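Local coordinates for stringent starvation protein A homolog (Haemophilus influenzae, PDB 3LYK) that belongs to the glutathione S-transferase superfamily and probably forms an equimolar complex with the RNA polymerase holoenzyme, but not with the core enzyme, at residues 14-27 with 150-163. Numbering follows the deposited sequence.
Sequences DDIYCHQVKIVLAE and FGLVDCYVAPLLWK
Over one face of the His-19 imidazole lies Pro-159, whose CG stands 4.3 Å from the ring centroid and 20° off the normal, a CH-pi contact. The same imidazole turns its edge toward the face of the Trp-162 five-membered ring, an offset edge-to-face pair with planes at 72°. Having CG anti to the backbone N swings the His-19 ring beside Pro-159 and toward Trp-162. In the ring plane, ND1 meets a water that donates to Pro-159 O, while His-19 NE2 is hydrogen-bonded to Ser-195 OG. Above one face of the Tyr-156 phenol sits the Gln-20 amide, NE2 only 3.3 Å from Tyr-156 CD2, and Gln-20 OE1 is hydrogen-bonded to Ser-68 OG. At the Phe-150 edge, near its plane, Ile-23 CG2 approaches CZ to 4.2 Å.

Pro-159 is a knob in a hole formed by Ile-16, His-19, Gln-20 and Ile-23; its CB reaches Ile-16 CG1 at 3.6 Å. Farther along, Cys-155 SG packs against Ile-23 CG2 at 3.7 Å and against Val-24 CG2, which also meets Leu-152 CD2. At the opposite end, Lys-163 bends at its last torsion and NZ hydrogen-bonds Asp-14 O, tilted from the carbonyl plane; the 2.5 Å separation is doubtfully short and says nothing of strength. NZ also forms a salt bridge with Glu-114.

The axes of the two helical segments approach to 9.1 Å at 129°. Helix 16-27 follows the first strand of the thioredoxin-like domain, and helix 152-165 belongs to the all-helical domain: their largely buried packing forms part of the interdomain interface characteristic of the GST fold.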
loop_
_atom_site.group_PDB
_atom_site.type_symbol
_atom_site.label_atom_id
_atom_site.label_comp_id
_atom_site.label_asym_id
_atom_site.label_seq_id
_atom_site.Cartn_x
_atom_site.Cartn_y
_atom_site.Cartn_z
ATOM N N ASP B 14 11.364 18.631 -2.526
ATOM C CA ASP B 14 12.422 17.643 -2.654
ATOM C C ASP B 14 11.989 16.227 -2.300
ATOM O O ASP B 14 12.818 15.307 -2.354
ATOM C CB ASP B 14 13.607 18.021 -1.748
ATOM C CG ASP B 14 14.245 19.372 -2.147
ATOM O OD1 ASP B 14 14.465 19.619 -3.356
ATOM O OD2 ASP B 14 14.496 20.186 -1.246
ATOM N N ASP B 15 10.714 16.046 -1.935
ATOM C CA ASP B 15 10.234 14.743 -1.472
ATOM C C ASP B 15 9.777 13.878 -2.675
ATOM O O ASP B 15 8.993 14.328 -3.501
ATOM C CB ASP B 15 9.123 14.962 -0.442
ATOM C CG ASP B 15 8.531 13.659 0.063
ATOM O OD1 ASP B 15 9.153 13.034 0.925
ATOM O OD2 ASP B 15 7.459 13.236 -0.425
ATOM N N ILE B 16 10.295 12.658 -2.773
ATOM C CA ILE B 16 10.063 11.796 -3.926
ATOM C C ILE B 16 8.585 11.372 -4.087
ATOM O O ILE B 16 8.074 11.261 -5.216
ATOM C CB ILE B 16 11.052 10.593 -3.933
ATOM C CG1 ILE B 16 10.987 9.839 -5.251
ATOM C CG2 ILE B 16 10.858 9.629 -2.706
ATOM C CD1 ILE B 16 12.126 8.898 -5.441
ATOM N N TYR B 17 7.912 11.201 -2.944
ATOM C CA TYR B 17 6.483 10.867 -2.875
ATOM C C TYR B 17 5.635 12.026 -3.364
ATOM O O TYR B 17 4.633 11.799 -4.044
ATOM C CB TYR B 17 6.052 10.432 -1.447
ATOM C CG TYR B 17 6.907 9.265 -0.967
ATOM C CD1 TYR B 17 6.752 7.996 -1.551
ATOM C CD2 TYR B 17 7.891 9.437 0.028
ATOM C CE1 TYR B 17 7.548 6.925 -1.163
ATOM C CE2 TYR B 17 8.695 8.355 0.442
ATOM C CZ TYR B 17 8.503 7.100 -0.171
ATOM O OH TYR B 17 9.274 6.008 0.162
ATOM N N CYS B 18 6.040 13.264 -3.052
ATOM C CA CYS B 18 5.312 14.436 -3.550
ATOM C C CYS B 18 5.518 14.496 -5.063
ATOM O O CYS B 18 4.583 14.764 -5.824
ATOM C CB CYS B 18 5.802 15.729 -2.866
ATOM S SG CYS B 18 5.298 15.690 -1.089
ATOM N N HIS B 19 6.723 14.176 -5.493
ATOM C CA HIS B 19 6.998 14.192 -6.929
ATOM C C HIS B 19 6.107 13.174 -7.710
ATOM O O HIS B 19 5.513 13.511 -8.738
ATOM C CB HIS B 19 8.494 13.998 -7.189
ATOM C CG HIS B 19 8.885 14.287 -8.604
ATOM N ND1 HIS B 19 10.159 14.077 -9.085
ATOM C CD2 HIS B 19 8.155 14.761 -9.651
ATOM C CE1 HIS B 19 10.196 14.391 -10.371
ATOM N NE2 HIS B 19 8.989 14.804 -10.736
ATOM N N GLN B 20 5.989 11.941 -7.195
ATOM C CA GLN B 20 5.095 10.954 -7.804
ATOM C C GLN B 20 3.674 11.526 -8.030
ATOM O O GLN B 20 3.092 11.374 -9.115
ATOM C CB GLN B 20 4.937 9.709 -6.898
ATOM C CG GLN B 20 6.208 8.936 -6.591
ATOM C CD GLN B 20 5.923 7.804 -5.589
ATOM O OE1 GLN B 20 4.982 7.877 -4.799
ATOM N NE2 GLN B 20 6.749 6.800 -5.598
ATOM N N VAL B 21 3.119 12.124 -6.977
ATOM C CA VAL B 21 1.772 12.635 -7.012
ATOM C C VAL B 21 1.631 13.806 -8.020
ATOM O O VAL B 21 0.653 13.858 -8.818
ATOM C CB VAL B 21 1.279 13.056 -5.585
ATOM C CG1 VAL B 21 -0.102 13.751 -5.656
ATOM C CG2 VAL B 21 1.135 11.797 -4.680
ATOM N N LYS B 22 2.622 14.700 -8.044
ATOM C CA LYS B 22 2.561 15.821 -9.047
ATOM C C LYS B 22 2.597 15.322 -10.456
ATOM O O LYS B 22 1.980 15.889 -11.298
ATOM C CB LYS B 22 3.680 16.856 -8.860
ATOM C CG LYS B 22 3.628 17.577 -7.524
ATOM C CD LYS B 22 4.930 18.405 -7.414
ATOM C CE LYS B 22 4.861 19.379 -6.289
ATOM N NZ LYS B 22 6.227 19.960 -6.122
ATOM N N ILE B 23 3.318 14.253 -10.737
ATOM C CA ILE B 23 3.301 13.732 -12.104
ATOM C C ILE B 23 1.889 13.237 -12.440
ATOM O O ILE B 23 1.345 13.512 -13.520
ATOM C CB ILE B 23 4.291 12.601 -12.243
ATOM C CG1 ILE B 23 5.704 13.148 -12.077
ATOM C CG2 ILE B 23 4.108 11.894 -13.610
ATOM C CD1 ILE B 23 6.764 12.018 -11.992
ATOM N N VAL B 24 1.269 12.536 -11.494
ATOM C CA VAL B 24 -0.109 12.023 -11.766
ATOM C C VAL B 24 -1.116 13.145 -11.928
ATOM O O VAL B 24 -1.940 13.110 -12.853
ATOM C CB VAL B 24 -0.550 10.977 -10.694
ATOM C CG1 VAL B 24 -1.994 10.566 -10.901
ATOM C CG2 VAL B 24 0.448 9.745 -10.781
ATOM N N LEU B 25 -1.041 14.160 -11.070
ATOM C CA LEU B 25 -1.924 15.338 -11.225
ATOM C C LEU B 25 -1.793 15.996 -12.612
ATOM O O LEU B 25 -2.812 16.357 -13.199
ATOM C CB LEU B 25 -1.696 16.379 -10.124
ATOM C CG LEU B 25 -2.192 15.986 -8.720
ATOM C CD1 LEU B 25 -1.485 16.775 -7.595
ATOM C CD2 LEU B 25 -3.707 16.161 -8.609
ATOM N N ALA B 26 -0.560 16.076 -13.140
ATOM C CA ALA B 26 -0.304 16.710 -14.415
ATOM C C ALA B 26 -0.737 15.803 -15.564
ATOM O O ALA B 26 -1.301 16.296 -16.526
ATOM C CB ALA B 26 1.180 17.103 -14.543
ATOM N N GLU B 27 -0.512 14.485 -15.449
ATOM C CA GLU B 27 -1.018 13.568 -16.453
ATOM C C GLU B 27 -2.519 13.720 -16.630
ATOM O O GLU B 27 -3.007 13.695 -17.747
ATOM C CB GLU B 27 -0.750 12.110 -16.086
ATOM C CG GLU B 27 0.615 11.581 -16.434
ATOM C CD GLU B 27 0.838 11.454 -17.969
ATOM O OE1 GLU B 27 -0.086 10.981 -18.687
ATOM O OE2 GLU B 27 1.952 11.790 -18.433
ATOM N N PHE B 150 2.917 4.422 -20.769
ATOM C CA PHE B 150 3.356 5.098 -19.566
ATOM C C PHE B 150 2.305 4.881 -18.476
ATOM O O PHE B 150 1.114 4.997 -18.756
ATOM C CB PHE B 150 3.465 6.602 -19.848
ATOM C CG PHE B 150 3.917 7.415 -18.661
ATOM C CD1 PHE B 150 5.262 7.541 -18.365
ATOM C CD2 PHE B 150 2.988 8.080 -17.868
ATOM C CE1 PHE B 150 5.697 8.325 -17.301
ATOM C CE2 PHE B 150 3.412 8.864 -16.789
ATOM C CZ PHE B 150 4.767 8.985 -16.507
ATOM N N GLY B 151 2.736 4.625 -17.239
ATOM C CA GLY B 151 1.757 4.391 -16.172
ATOM C C GLY B 151 2.325 4.665 -14.808
ATOM O O GLY B 151 3.453 5.209 -14.697
ATOM N N LEU B 152 1.578 4.249 -13.769
ATOM C CA LEU B 152 1.988 4.474 -12.380
ATOM C C LEU B 152 3.355 3.906 -12.027
ATOM O O LEU B 152 4.037 4.483 -11.191
ATOM C CB LEU B 152 0.920 3.995 -11.379
ATOM C CG LEU B 152 -0.457 4.678 -11.414
ATOM C CD1 LEU B 152 -1.388 4.138 -10.253
ATOM C CD2 LEU B 152 -0.346 6.216 -11.344
ATOM N N VAL B 153 3.752 2.775 -12.612
ATOM C CA VAL B 153 5.109 2.234 -12.329
ATOM C C VAL B 153 6.204 3.265 -12.745
ATOM O O VAL B 153 7.185 3.502 -12.021
ATOM C CB VAL B 153 5.339 0.884 -13.060
ATOM C CG1 VAL B 153 6.737 0.330 -12.771
ATOM C CG2 VAL B 153 4.230 -0.169 -12.643
ATOM N N ASP B 154 6.005 3.900 -13.887
ATOM C CA ASP B 154 6.924 4.959 -14.355
ATOM C C ASP B 154 6.906 6.168 -13.413
ATOM O O ASP B 154 7.933 6.823 -13.238
ATOM C CB ASP B 154 6.557 5.355 -15.784
ATOM C CG ASP B 154 6.564 4.165 -16.710
ATOM O OD1 ASP B 154 7.664 3.623 -16.977
ATOM O OD2 ASP B 154 5.456 3.714 -17.114
ATOM N N CYS B 155 5.760 6.423 -12.763
ATOM C CA CYS B 155 5.683 7.449 -11.740
ATOM C C CYS B 155 6.505 7.084 -10.508
ATOM O O CYS B 155 6.802 7.962 -9.701
ATOM C CB CYS B 155 4.234 7.761 -11.361
ATOM S SG CYS B 155 3.297 8.364 -12.802
ATOM N N TYR B 156 6.865 5.804 -10.356
ATOM C CA TYR B 156 7.798 5.428 -9.290
ATOM C C TYR B 156 9.248 5.490 -9.803
ATOM O O TYR B 156 10.135 5.897 -9.078
ATOM C CB TYR B 156 7.528 3.989 -8.744
ATOM C CG TYR B 156 6.442 3.904 -7.680
ATOM C CD1 TYR B 156 5.103 4.134 -8.014
ATOM C CD2 TYR B 156 6.749 3.588 -6.351
ATOM C CE1 TYR B 156 4.098 4.076 -7.064
ATOM C CE2 TYR B 156 5.716 3.521 -5.364
ATOM C CZ TYR B 156 4.407 3.764 -5.746
ATOM O OH TYR B 156 3.369 3.720 -4.847
ATOM N N VAL B 157 9.493 5.015 -11.019
ATOM C CA VAL B 157 10.862 4.947 -11.524
ATOM C C VAL B 157 11.422 6.353 -11.897
ATOM O O VAL B 157 12.543 6.696 -11.490
ATOM C CB VAL B 157 10.990 3.929 -12.701
ATOM C CG1 VAL B 157 12.413 3.859 -13.209
ATOM C CG2 VAL B 157 10.534 2.490 -12.234
ATOM N N ALA B 158 10.653 7.158 -12.641
ATOM C CA ALA B 158 11.149 8.469 -13.113
ATOM C C ALA B 158 11.636 9.432 -11.999
ATOM O O ALA B 158 12.689 10.002 -12.142
ATOM C CB ALA B 158 10.139 9.175 -14.079
ATOM N N PRO B 159 10.883 9.585 -10.876
ATOM C CA PRO B 159 11.378 10.452 -9.829
ATOM C C PRO B 159 12.713 9.963 -9.277
ATOM O O PRO B 159 13.527 10.776 -8.818
ATOM C CB PRO B 159 10.283 10.352 -8.749
ATOM C CG PRO B 159 9.054 10.183 -9.546
ATOM C CD PRO B 159 9.492 9.177 -10.603
ATOM N N LEU B 160 12.912 8.650 -9.291
ATOM C CA LEU B 160 14.140 8.069 -8.748
ATOM C C LEU B 160 15.344 8.337 -9.668
ATOM O O LEU B 160 16.419 8.682 -9.191
ATOM C CB LEU B 160 13.980 6.570 -8.517
ATOM C CG LEU B 160 15.272 5.875 -8.085
ATOM C CD1 LEU B 160 14.986 4.899 -6.992
ATOM C CD2 LEU B 160 15.865 5.166 -9.301
ATOM N N LEU B 161 15.147 8.167 -10.974
ATOM C CA LEU B 161 16.171 8.465 -11.971
ATOM C C LEU B 161 16.508 9.976 -12.011
ATOM O O LEU B 161 17.663 10.346 -12.141
ATOM C CB LEU B 161 15.721 7.974 -13.326
ATOM C CG LEU B 161 15.610 6.442 -13.389
ATOM C CD1 LEU B 161 15.091 6.024 -14.726
ATOM C CD2 LEU B 161 16.993 5.722 -13.139
ATOM N N TRP B 162 15.484 10.813 -11.859
ATOM C CA TRP B 162 15.629 12.219 -11.765
ATOM C C TRP B 162 16.545 12.587 -10.598
ATOM O O TRP B 162 17.466 13.392 -10.768
ATOM C CB TRP B 162 14.275 12.868 -11.583
ATOM C CG TRP B 162 14.316 14.371 -11.544
ATOM C CD1 TRP B 162 14.031 15.192 -10.455
ATOM C CD2 TRP B 162 14.593 15.252 -12.645
ATOM N NE1 TRP B 162 14.101 16.509 -10.837
ATOM C CE2 TRP B 162 14.460 16.582 -12.161
ATOM C CE3 TRP B 162 14.970 15.047 -13.983
ATOM C CZ2 TRP B 162 14.690 17.724 -12.976
ATOM C CZ3 TRP B 162 15.185 16.182 -14.798
ATOM C CH2 TRP B 162 15.037 17.503 -14.278
ATOM N N LYS B 163 16.315 11.993 -9.429
ATOM C CA LYS B 163 17.171 12.274 -8.288
ATOM C C LYS B 163 18.585 11.776 -8.490
ATOM O O LYS B 163 19.536 12.487 -8.116
ATOM C CB LYS B 163 16.595 11.749 -6.983
ATOM C CG LYS B 163 15.514 12.678 -6.437
ATOM C CD LYS B 163 15.009 12.185 -5.103
ATOM C CE LYS B 163 13.960 13.090 -4.541
ATOM N NZ LYS B 163 14.562 14.286 -3.887
HETATM O O HOH W 1 12.416 13.135 -7.762
#